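Local coordinates for protein beta-glucosidase (Chaetomella raphigera, PDB 6JXG) that probably hydrolyses terminal, non-reducing beta-D-glucosyl residues, releasing beta-D-glucose in cellulose breakdown, as a secreted glycoside hydrolase family 3 enzyme, at residues 135-146 with 185-195. Numbering follows the deposited sequence.
Sequences GLAMSNTITGMQ and PFADAIKANVA
Gln146 OE1 is gripped by two backbone amides. Ala195 N lies 3.0 Å from OE1, in the carbonyl plane and on a lone pair; Ala152 N, on strand 151-157, is the second donor. Here two roughly parallel helices of the TIM-barrel-type N-terminal domain of family 3 pack side by side, crossing at -27°. The other end of the same Gln146 amide, NE2, donates to Asn193 O at 2.9 Å, a fairly straight bond (163°) that arrives above the plane of that carbonyl. The Gln146 chain runs extended beyond CG (chi2 -164°), which carries the amide across to the turn. Helix 185-191 ends in a Schellman motif, with Asn193 at positive phi as C-prime residue. With an alanine here in place of Gln146, Asn193 O, Ala195 N and Ala152 N would probably lose these partners, and the turn would be less firmly tied to helix 135-146. Next to this polar tie, Ile142 CD1 touches both Val194 CG2 (3.6 Å) and Ala189 CB (3.7 Å). Met138, bent at chi2 and chi3, sets CE against Ala189 CB and CG against Pro185 CB. At the Gly135 end, Asp188 OD1 forms a salt bridge with Arg671, and a water joins OD2 to Ser139 OG. Ser139 CB meets Ala192 CB at 3.9 Å. A second water donates to both Thr143 OG1 (2.7 Å) and Ala192 O (2.6 Å).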
ATOM      1  N   GLY A 135      -4.945  -1.233  -7.201  1.00 10.26           N
ATOM      2  CA  GLY A 135      -4.949  -0.292  -8.334  1.00 11.33           C
ATOM      3  C   GLY A 135      -5.651   1.046  -8.105  1.00 11.06           C
ATOM      4  O   GLY A 135      -5.022   2.037  -8.372  1.00 11.06           O
ATOM      5  N   LEU A 136      -6.858   1.079  -7.526  1.00 10.52           N
ATOM      6  CA  LEU A 136      -7.521   2.340  -7.164  1.00 10.54           C
ATOM      7  C   LEU A 136      -6.714   3.141  -6.105  1.00 10.34           C
ATOM      8  O   LEU A 136      -6.627   4.375  -6.181  1.00  9.88           O
ATOM      9  CB  LEU A 136      -8.974   2.138  -6.688  1.00 11.18           C
ATOM     10  CG  LEU A 136     -10.064   2.284  -7.787  1.00 11.98           C
ATOM     11  CD1 LEU A 136     -10.189   3.661  -8.445  1.00 12.86           C
ATOM     12  CD2 LEU A 136      -9.828   1.270  -8.849  1.00 11.32           C
ATOM     13  N   ALA A 137      -6.129   2.441  -5.151  1.00 10.53           N
ATOM     14  CA  ALA A 137      -5.282   3.100  -4.179  1.00 10.57           C
ATOM     15  C   ALA A 137      -4.013   3.706  -4.838  1.00 10.05           C
ATOM     16  O   ALA A 137      -3.667   4.852  -4.537  1.00 10.51           O
ATOM     17  CB  ALA A 137      -4.933   2.189  -3.028  1.00 11.42           C
ATOM     18  N   MET A 138      -3.386   2.961  -5.732  1.00  9.55           N
ATOM     19  CA  MET A 138      -2.226   3.386  -6.484  1.00 10.11           C
ATOM     20  C   MET A 138      -2.544   4.649  -7.282  1.00 11.14           C
ATOM     21  O   MET A 138      -1.812   5.642  -7.149  1.00 10.28           O
ATOM     22  CB  MET A 138      -1.671   2.301  -7.436  1.00 10.59           C
ATOM     23  CG  MET A 138      -0.945   1.123  -6.808  1.00 11.07           C
ATOM     24  SD  MET A 138       0.516   1.486  -5.920  1.00 11.33           S
ATOM     25  CE  MET A 138       1.561   2.095  -7.245  1.00 11.16           C
ATOM     26  N   SER A 139      -3.655   4.632  -8.043  1.00 10.80           N
ATOM     27  CA  SER A 139      -3.960   5.743  -8.937  1.00 11.44           C
ATOM     28  C   SER A 139      -4.356   6.977  -8.149  1.00 10.94           C
ATOM     29  O   SER A 139      -3.853   8.093  -8.431  1.00 10.28           O
ATOM     30  CB  SER A 139      -5.049   5.362  -9.966  1.00 12.09           C
ATOM     31  OG  SER A 139      -6.235   5.027  -9.310  1.00 12.38           O
ATOM     32  N   ASN A 140      -5.085   6.806  -7.053  1.00 10.84           N
ATOM     33  CA  ASN A 140      -5.458   7.985  -6.293  1.00 11.31           C
ATOM     34  C   ASN A 140      -4.248   8.552  -5.532  1.00 10.63           C
ATOM     35  O   ASN A 140      -4.142   9.749  -5.383  1.00 10.77           O
ATOM     36  CB  ASN A 140      -6.620   7.702  -5.323  1.00 11.12           C
ATOM     37  CG  ASN A 140      -7.945   7.800  -5.998  1.00 13.16           C
ATOM     38  OD1 ASN A 140      -8.460   8.899  -6.231  1.00 13.80           O
ATOM     39  ND2 ASN A 140      -8.505   6.652  -6.344  1.00 16.37           N
ATOM     40  N   THR A 141      -3.375   7.686  -5.014  1.00 10.03           N
ATOM     41  CA  THR A 141      -2.148   8.173  -4.335  1.00  9.49           C
ATOM     42  C   THR A 141      -1.191   8.932  -5.284  1.00 10.00           C
ATOM     43  O   THR A 141      -0.694  10.000  -4.988  1.00 12.11           O
ATOM     44  CB  THR A 141      -1.382   7.001  -3.692  1.00  9.36           C
ATOM     45  OG1 THR A 141      -2.259   6.305  -2.752  1.00  9.30           O
ATOM     46  CG2 THR A 141      -0.173   7.537  -2.995  1.00  9.33           C
ATOM     47  N   ILE A 142      -0.956   8.372  -6.447  1.00  9.45           N
ATOM     48  CA  ILE A 142      -0.099   8.961  -7.445  1.00 10.11           C
ATOM     49  C   ILE A 142      -0.688  10.277  -7.927  1.00 10.35           C
ATOM     50  O   ILE A 142       0.034  11.257  -8.090  1.00 11.09           O
ATOM     51  CB  ILE A 142       0.101   8.016  -8.582  1.00 10.72           C
ATOM     52  CG1 ILE A 142       1.027   6.916  -8.077  1.00 11.24           C
ATOM     53  CG2 ILE A 142       0.712   8.690  -9.826  1.00 10.83           C
ATOM     54  CD1 ILE A 142       0.991   5.715  -8.961  1.00 12.72           C
ATOM     55  N   THR A 143      -1.972  10.297  -8.179  1.00 11.25           N
ATOM     56  CA  THR A 143      -2.585  11.546  -8.708  1.00 11.21           C
ATOM     57  C   THR A 143      -2.443  12.646  -7.639  1.00 10.23           C
ATOM     58  O   THR A 143      -2.180  13.807  -7.970  1.00 10.53           O
ATOM     59  CB  THR A 143      -4.039  11.328  -9.107  1.00 11.24           C
ATOM     60  OG1 THR A 143      -4.099  10.295 -10.099  1.00 11.80           O
ATOM     61  CG2 THR A 143      -4.575  12.612  -9.643  1.00 12.87           C
ATOM     62  N   GLY A 144      -2.637  12.310  -6.385  1.00  9.49           N
ATOM     63  CA  GLY A 144      -2.413  13.232  -5.303  1.00  9.60           C
ATOM     64  C   GLY A 144      -0.998  13.756  -5.259  1.00 10.57           C
ATOM     65  O   GLY A 144      -0.743  14.967  -5.161  1.00 11.55           O
ATOM     66  N   MET A 145      -0.057  12.842  -5.201  1.00 11.10           N
ATOM     67  CA  MET A 145       1.343  13.196  -5.096  1.00 10.12           C
ATOM     68  C   MET A 145       1.790  14.123  -6.232  1.00 10.68           C
ATOM     69  O   MET A 145       2.419  15.185  -6.001  1.00  9.95           O
ATOM     70  CB  MET A 145       2.182  11.930  -5.138  1.00 10.52           C
ATOM     71  CG  MET A 145       2.141  11.109  -3.864  1.00 10.02           C
ATOM     72  SD  MET A 145       2.967   9.492  -3.984  1.00 10.36           S
ATOM     73  CE  MET A 145       4.704   9.934  -3.932  1.00  9.63           C
ATOM     74  N   GLN A 146       1.461  13.708  -7.438  1.00 10.06           N
ATOM     75  CA  GLN A 146       1.885  14.442  -8.627  1.00 10.72           C
ATOM     76  C   GLN A 146       1.078  15.745  -8.833  1.00 11.59           C
ATOM     77  O   GLN A 146       1.635  16.740  -9.322  1.00 10.68           O
ATOM     78  CB  GLN A 146       1.901  13.540  -9.848  1.00  9.74           C
ATOM     79  CG  GLN A 146       2.841  12.351  -9.618  1.00  9.62           C
ATOM     80  CD  GLN A 146       3.266  11.585 -10.821  1.00 10.37           C
ATOM     81  OE1 GLN A 146       4.225  10.790 -10.747  1.00 10.48           O
ATOM     82  NE2 GLN A 146       2.552  11.718 -11.910  1.00 10.87           N
ATOM     83  N   PRO A 185      -1.946  -3.583 -10.626  1.00 12.96           N
ATOM     84  CA  PRO A 185      -1.760  -2.253 -10.023  1.00 11.98           C
ATOM     85  C   PRO A 185      -0.695  -1.427 -10.678  1.00 11.84           C
ATOM     86  O   PRO A 185      -0.801  -0.197 -10.643  1.00 12.46           O
ATOM     87  CB  PRO A 185      -1.361  -2.524  -8.603  1.00 13.89           C
ATOM     88  CG  PRO A 185      -1.305  -3.998  -8.468  1.00 15.30           C
ATOM     89  CD  PRO A 185      -1.752  -4.692  -9.695  1.00 12.91           C
ATOM     90  N   PHE A 186       0.327  -2.058 -11.262  1.00 12.03           N
ATOM     91  CA  PHE A 186       1.287  -1.272 -12.022  1.00 11.94           C
ATOM     92  C   PHE A 186       0.673  -0.686 -13.280  1.00 12.07           C
ATOM     93  O   PHE A 186       0.943   0.474 -13.657  1.00 12.80           O
ATOM     94  CB  PHE A 186       2.541  -2.069 -12.365  1.00 12.43           C
ATOM     95  CG  PHE A 186       3.468  -2.246 -11.207  1.00 12.18           C
ATOM     96  CD1 PHE A 186       4.360  -1.241 -10.854  1.00 11.80           C
ATOM     97  CD2 PHE A 186       3.427  -3.418 -10.451  1.00 12.22           C
ATOM     98  CE1 PHE A 186       5.239  -1.386  -9.815  1.00 11.98           C
ATOM     99  CE2 PHE A 186       4.320  -3.582  -9.404  1.00 11.96           C
ATOM    100  CZ  PHE A 186       5.274  -2.561  -9.100  1.00 12.73           C
ATOM    101  N   ALA A 187      -0.225  -1.430 -13.907  1.00 10.98           N
ATOM    102  CA  ALA A 187      -0.930  -0.880 -15.097  1.00 12.01           C
ATOM    103  C   ALA A 187      -1.789   0.313 -14.719  1.00 11.80           C
ATOM    104  O   ALA A 187      -1.755   1.364 -15.420  1.00 12.36           O
ATOM    105  CB  ALA A 187      -1.755  -1.981 -15.786  1.00 12.88           C
ATOM    106  N   ASP A 188      -2.520   0.218 -13.597  1.00 11.86           N
ATOM    107  CA  ASP A 188      -3.298   1.396 -13.076  1.00 11.52           C
ATOM    108  C   ASP A 188      -2.366   2.597 -12.806  1.00 10.72           C
ATOM    109  O   ASP A 188      -2.650   3.748 -13.131  1.00 10.74           O
ATOM    110  CB  ASP A 188      -4.090   1.072 -11.800  1.00 12.16           C
ATOM    111  CG  ASP A 188      -5.472   0.431 -12.076  1.00 13.21           C
ATOM    112  OD1 ASP A 188      -5.786   0.023 -13.252  1.00 14.39           O
ATOM    113  OD2 ASP A 188      -6.248   0.427 -11.132  1.00 13.55           O
ATOM    114  N   ALA A 189      -1.221   2.306 -12.241  1.00 11.53           N
ATOM    115  CA  ALA A 189      -0.242   3.333 -11.943  1.00 11.23           C
ATOM    116  C   ALA A 189       0.264   4.036 -13.191  1.00 12.42           C
ATOM    117  O   ALA A 189       0.333   5.234 -13.247  1.00 12.93           O
ATOM    118  CB  ALA A 189       0.881   2.748 -11.154  1.00 11.87           C
ATOM    119  N   ILE A 190       0.650   3.279 -14.179  1.00 12.25           N
ATOM    120  CA  ILE A 190       1.014   3.828 -15.470  1.00 11.79           C
ATOM    121  C   ILE A 190      -0.092   4.655 -16.149  1.00 12.37           C
ATOM    122  O   ILE A 190       0.189   5.774 -16.644  1.00 13.21           O
ATOM    123  CB  ILE A 190       1.521   2.699 -16.375  1.00 12.04           C
ATOM    124  CG1 ILE A 190       2.814   2.118 -15.764  1.00 11.71           C
ATOM    125  CG2 ILE A 190       1.749   3.199 -17.772  1.00 11.29           C
ATOM    126  CD1 ILE A 190       3.340   0.786 -16.318  1.00 12.23           C
ATOM    127  N   LYS A 191      -1.303   4.142 -16.205  1.00 11.97           N
ATOM    128  CA  LYS A 191      -2.485   4.921 -16.662  1.00 12.70           C
ATOM    129  C   LYS A 191      -2.653   6.221 -15.904  1.00 14.18           C
ATOM    130  O   LYS A 191      -3.004   7.240 -16.476  1.00 12.26           O
ATOM    131  CB  LYS A 191      -3.741   4.049 -16.518  1.00 13.39           C
ATOM    132  CG  LYS A 191      -5.059   4.752 -16.862  1.00 15.81           C
ATOM    133  CD  LYS A 191      -5.136   4.937 -18.393  1.00 18.74           C
ATOM    134  CE  LYS A 191      -6.444   5.642 -18.859  1.00 21.57           C
ATOM    135  NZ  LYS A 191      -6.866   6.757 -17.988  1.00 24.26           N
ATOM    136  N   ALA A 192      -2.352   6.242 -14.600  1.00 12.29           N
ATOM    137  CA  ALA A 192      -2.424   7.477 -13.877  1.00 13.86           C
ATOM    138  C   ALA A 192      -1.170   8.398 -14.080  1.00 11.45           C
ATOM    139  O   ALA A 192      -0.923   9.244 -13.289  1.00 12.88           O
ATOM    140  CB  ALA A 192      -2.621   7.208 -12.398  1.00 13.26           C
ATOM    141  N   ASN A 193      -0.315   8.072 -15.038  1.00 12.29           N
ATOM    142  CA  ASN A 193       0.857   8.937 -15.440  1.00 12.01           C
ATOM    143  C   ASN A 193       1.917   8.997 -14.385  1.00 12.19           C
ATOM    144  O   ASN A 193       2.644   9.965 -14.247  1.00 11.97           O
ATOM    145  CB  ASN A 193       0.421  10.327 -15.861  1.00 12.43           C
ATOM    146  CG  ASN A 193      -0.308  10.301 -17.195  1.00 13.78           C
ATOM    147  OD1 ASN A 193       0.087   9.596 -18.125  1.00 13.10           O
ATOM    148  ND2 ASN A 193      -1.412  11.008 -17.262  1.00 14.13           N
ATOM    149  N   VAL A 194       2.042   7.907 -13.642  1.00 11.96           N
ATOM    150  CA  VAL A 194       3.223   7.773 -12.748  1.00 10.76           C
ATOM    151  C   VAL A 194       4.545   8.122 -13.455  1.00 10.47           C
ATOM    152  O   VAL A 194       4.864   7.672 -14.573  1.00 10.65           O
ATOM    153  CB  VAL A 194       3.275   6.449 -11.994  1.00 11.18           C
ATOM    154  CG1 VAL A 194       3.879   5.355 -12.847  1.00 12.35           C
ATOM    155  CG2 VAL A 194       4.072   6.571 -10.680  1.00 11.27           C
ATOM    156  N   ALA A 195       5.333   8.954 -12.786  1.00  9.68           N
ATOM    157  CA  ALA A 195       6.596   9.468 -13.393  1.00  9.46           C
ATOM    158  C   ALA A 195       7.693   8.448 -13.526  1.00  9.83           C
ATOM    159  O   ALA A 195       8.546   8.511 -14.455  1.00  9.03           O
ATOM    160  CB  ALA A 195       7.079  10.675 -12.577  1.00 10.22           C
TER
HETATM  161  O   HOH W   1      -7.106   2.921 -10.909  1.00 12.43           O
HETATM  162  O   HOH W   2      -2.445  11.062 -12.148  1.00 20.54           O